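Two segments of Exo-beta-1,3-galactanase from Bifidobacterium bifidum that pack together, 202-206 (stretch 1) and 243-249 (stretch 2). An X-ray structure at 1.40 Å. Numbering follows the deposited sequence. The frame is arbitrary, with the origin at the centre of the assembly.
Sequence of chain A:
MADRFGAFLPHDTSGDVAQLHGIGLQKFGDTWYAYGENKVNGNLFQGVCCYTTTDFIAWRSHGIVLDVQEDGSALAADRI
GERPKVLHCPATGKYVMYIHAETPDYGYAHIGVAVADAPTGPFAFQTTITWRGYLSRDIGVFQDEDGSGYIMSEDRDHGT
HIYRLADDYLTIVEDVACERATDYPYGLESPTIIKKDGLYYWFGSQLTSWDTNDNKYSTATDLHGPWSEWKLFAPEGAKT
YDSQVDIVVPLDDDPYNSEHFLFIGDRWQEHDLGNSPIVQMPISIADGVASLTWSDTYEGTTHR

Stretch 1, residues 202-206: WFGSQ
Stretch 2 (243-249) SQVDIVV

Strand 202-205 and strand 244-249 pack largely through side chains, with the Gly204 backbone also in contact, their N-to-C directions 140° apart and their axes approaching to 6.3 Å. The CA atoms of Gly204 and Val245 lie 6.4 Å apart, those of Ser205 and Gln244 6.3 Å, and no backbone hydrogen bond joins the two. Both backbones are largely extended (phi/psi: Phe203 -108/150, Gly204 -164/175, Ser205 -115/146; Gln244 -118/119, Ile247 -158/148, Val248 -122/131), but Val245 (-50/134) and Asp246 (-113/-48) depart from regular strand geometry.

Apolar contacts dominate the 249 Å² buried between the stretches. Phe203 (chi1 m, -57°; chi2 78°) points toward the partner and offers a ring face to Val248 (chi1 t), whose CG2 sits 4.1 Å from the centroid of the Phe203 ring, 13° off its normal, in a CH-pi contact. Val245 (chi1 p) also points toward stretch 1: its CG2 lies 4.3 Å from Phe203 CB, while its CG1 comes within 3.7 Å of Gly204 C. At Gly204 a CB would point away from stretch 2.

One polar contact completes the interface. Gln244 leaves its backbone sideways, but its extended chain (chi1 and chi2 t, chi3 26°) brings NE2 to Ser205 OG, donating a 2.9 Å hydrogen bond (N-H...O 165°). Ser205 (chi1 p) points toward stretch 2, its small hydroxyl accepting in a buried place.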

ATOM      1  N   TRP A 202     -11.713   0.095   5.041  1.00 15.21           N
ATOM      2  CA  TRP A 202     -11.058   0.418   3.778  1.00 15.69           C
ATOM      3  C   TRP A 202     -10.720   1.905   3.797  1.00 22.77           C
ATOM      4  O   TRP A 202     -11.623   2.750   3.864  1.00 16.90           O
ATOM      5  CB  TRP A 202     -12.042   0.097   2.646  1.00 15.60           C
ATOM      6  CG  TRP A 202     -11.625   0.340   1.222  1.00 16.39           C
ATOM      7  CD1 TRP A 202     -10.461   0.909   0.760  1.00 17.89           C
ATOM      8  CD2 TRP A 202     -12.406   0.026   0.051  1.00 15.25           C
ATOM      9  NE1 TRP A 202     -10.473   0.962  -0.622  1.00 18.54           N
ATOM     10  CE2 TRP A 202     -11.651   0.421  -1.080  1.00 18.32           C
ATOM     11  CE3 TRP A 202     -13.665  -0.567  -0.148  1.00 17.30           C
ATOM     12  CZ2 TRP A 202     -12.130   0.262  -2.394  1.00 15.27           C
ATOM     13  CZ3 TRP A 202     -14.134  -0.741  -1.454  1.00 18.21           C
ATOM     14  CH2 TRP A 202     -13.357  -0.338  -2.561  1.00 17.58           C
ATOM     15  N   PHE A 203      -9.423   2.224   3.723  1.00 16.12           N
ATOM     16  CA  PHE A 203      -8.917   3.590   3.746  1.00 14.52           C
ATOM     17  C   PHE A 203      -8.413   3.985   2.361  1.00 16.30           C
ATOM     18  O   PHE A 203      -7.921   3.141   1.604  1.00 15.36           O
ATOM     19  CB  PHE A 203      -7.749   3.724   4.738  1.00 13.80           C
ATOM     20  CG  PHE A 203      -8.091   3.302   6.142  1.00 16.66           C
ATOM     21  CD1 PHE A 203      -8.145   1.956   6.495  1.00 15.81           C
ATOM     22  CD2 PHE A 203      -8.360   4.251   7.119  1.00 16.64           C
ATOM     23  CE1 PHE A 203      -8.475   1.574   7.814  1.00 18.41           C
ATOM     24  CE2 PHE A 203      -8.684   3.870   8.439  1.00 16.13           C
ATOM     25  CZ  PHE A 203      -8.733   2.536   8.773  1.00 15.72           C
ATOM     26  N   GLY A 204      -8.499   5.285   2.049  1.00 15.45           N
ATOM     27  CA  GLY A 204      -7.926   5.803   0.818  1.00 14.98           C
ATOM     28  C   GLY A 204      -7.794   7.313   0.858  1.00 13.81           C
ATOM     29  O   GLY A 204      -8.227   7.975   1.809  1.00 14.97           O
ATOM     30  N   SER A 205      -7.187   7.849  -0.200  1.00 12.26           N
ATOM     31  CA  SER A 205      -6.910   9.275  -0.322  1.00 12.53           C
ATOM     32  C   SER A 205      -7.697   9.902  -1.471  1.00 14.25           C
ATOM     33  O   SER A 205      -7.934   9.268  -2.508  1.00 14.31           O
ATOM     34  CB  SER A 205      -5.416   9.539  -0.537  1.00 14.54           C
ATOM     35  OG  SER A 205      -4.886   8.715  -1.561  1.00 14.46           O
ATOM     36  N   GLN A 206      -8.090  11.163  -1.285  1.00 15.51           N
ATOM     37  CA  GLN A 206      -8.717  11.876  -2.394  1.00 17.84           C
ATOM     38  C   GLN A 206      -7.688  12.104  -3.501  1.00 14.24           C
ATOM     39  O   GLN A 206      -6.483  11.902  -3.317  1.00 16.81           O
ATOM     40  CB  GLN A 206      -9.365  13.193  -1.934  1.00 14.84           C
ATOM     41  CG  GLN A 206     -10.286  13.012  -0.736  1.00 20.99           C
ATOM     42  CD  GLN A 206     -10.960  14.320  -0.313  1.00 24.29           C
ATOM     43  OE1 GLN A 206     -10.949  14.702   0.870  1.00 27.74           O
ATOM     44  NE2 GLN A 206     -11.538  15.028  -1.264  1.00 27.82           N
ATOM     45  N   SER A 243      -0.060  14.008   4.953  1.00 16.04           N
ATOM     46  CA  SER A 243       0.459  12.785   4.363  1.00 14.17           C
ATOM     47  C   SER A 243      -0.613  12.182   3.470  1.00 14.00           C
ATOM     48  O   SER A 243      -1.764  12.631   3.454  1.00 15.01           O
ATOM     49  CB  SER A 243       0.908  11.763   5.434  1.00 14.19           C
ATOM     50  OG  SER A 243      -0.196  11.091   6.036  1.00 15.07           O
ATOM     51  N   GLN A 244      -0.224  11.138   2.744  1.00 13.02           N
ATOM     52  CA  GLN A 244      -1.143  10.337   1.944  1.00 12.73           C
ATOM     53  C   GLN A 244      -1.113   8.912   2.489  1.00 14.08           C
ATOM     54  O   GLN A 244      -0.054   8.270   2.482  1.00 13.27           O
ATOM     55  CB  GLN A 244      -0.730  10.328   0.464  1.00 11.51           C
ATOM     56  CG  GLN A 244      -1.724   9.517  -0.397  1.00 12.68           C
ATOM     57  CD  GLN A 244      -1.315   9.393  -1.860  1.00 11.89           C
ATOM     58  OE1 GLN A 244      -0.129   9.460  -2.184  1.00 14.00           O
ATOM     59  NE2 GLN A 244      -2.306   9.225  -2.753  1.00 13.57           N
ATOM     60  N   VAL A 245      -2.274   8.420   2.963  1.00 11.89           N
ATOM     61  CA  VAL A 245      -2.328   7.076   3.539  1.00 14.25           C
ATOM     62  C   VAL A 245      -1.681   6.086   2.581  1.00 15.04           C
ATOM     63  O   VAL A 245      -1.895   6.116   1.361  1.00 11.39           O
ATOM     64  CB  VAL A 245      -3.763   6.649   3.916  1.00 13.50           C
ATOM     65  CG1 VAL A 245      -4.675   6.560   2.685  1.00 12.29           C
ATOM     66  CG2 VAL A 245      -3.745   5.299   4.643  1.00 12.27           C
ATOM     67  N   ASP A 246      -0.837   5.233   3.140  1.00 11.78           N
ATOM     68  CA  ASP A 246      -0.250   4.154   2.371  1.00 12.59           C
ATOM     69  C   ASP A 246      -0.727   2.798   2.839  1.00 13.79           C
ATOM     70  O   ASP A 246      -1.096   1.959   2.016  1.00 13.21           O
ATOM     71  CB  ASP A 246       1.273   4.173   2.453  1.00 13.26           C
ATOM     72  CG  ASP A 246       1.861   3.012   1.711  1.00 13.47           C
ATOM     73  OD1 ASP A 246       1.902   3.113   0.465  1.00 11.23           O
ATOM     74  OD2 ASP A 246       2.199   1.985   2.367  1.00 13.02           O
ATOM     75  N   ILE A 247      -0.702   2.562   4.150  1.00 13.09           N
ATOM     76  CA  ILE A 247      -1.052   1.252   4.689  1.00 14.43           C
ATOM     77  C   ILE A 247      -1.475   1.409   6.144  1.00 14.99           C
ATOM     78  O   ILE A 247      -0.999   2.303   6.854  1.00 14.54           O
ATOM     79  CB  ILE A 247       0.120   0.253   4.512  1.00 14.13           C
ATOM     80  CG1 ILE A 247      -0.344  -1.191   4.760  1.00 14.65           C
ATOM     81  CG2 ILE A 247       1.342   0.667   5.370  1.00 14.67           C
ATOM     82  CD1 ILE A 247       0.592  -2.226   4.164  1.00 16.32           C
ATOM     83  N   VAL A 248      -2.407   0.554   6.574  1.00 13.90           N
ATOM     84  CA  VAL A 248      -2.756   0.326   7.972  1.00 14.90           C
ATOM     85  C   VAL A 248      -2.530  -1.169   8.227  1.00 15.98           C
ATOM     86  O   VAL A 248      -2.960  -2.007   7.416  1.00 15.95           O
ATOM     87  CB  VAL A 248      -4.219   0.739   8.256  1.00 15.81           C
ATOM     88  CG1 VAL A 248      -4.641   0.363   9.682  1.00 14.80           C
ATOM     89  CG2 VAL A 248      -4.440   2.223   7.991  1.00 13.52           C
ATOM     90  N   VAL A 249      -1.813  -1.505   9.305  1.00 15.04           N
ATOM     91  CA  VAL A 249      -1.607  -2.915   9.658  1.00 17.18           C
ATOM     92  C   VAL A 249      -2.060  -3.227  11.078  1.00 19.50           C
ATOM     93  O   VAL A 249      -1.893  -2.397  11.979  1.00 17.41           O
ATOM     94  CB  VAL A 249      -0.162  -3.405   9.418  1.00 22.42           C
ATOM     95  CG1 VAL A 249       0.161  -3.439   7.916  1.00 15.55           C
ATOM     96  CG2 VAL A 249       0.827  -2.584  10.237  1.00 18.70           C
TER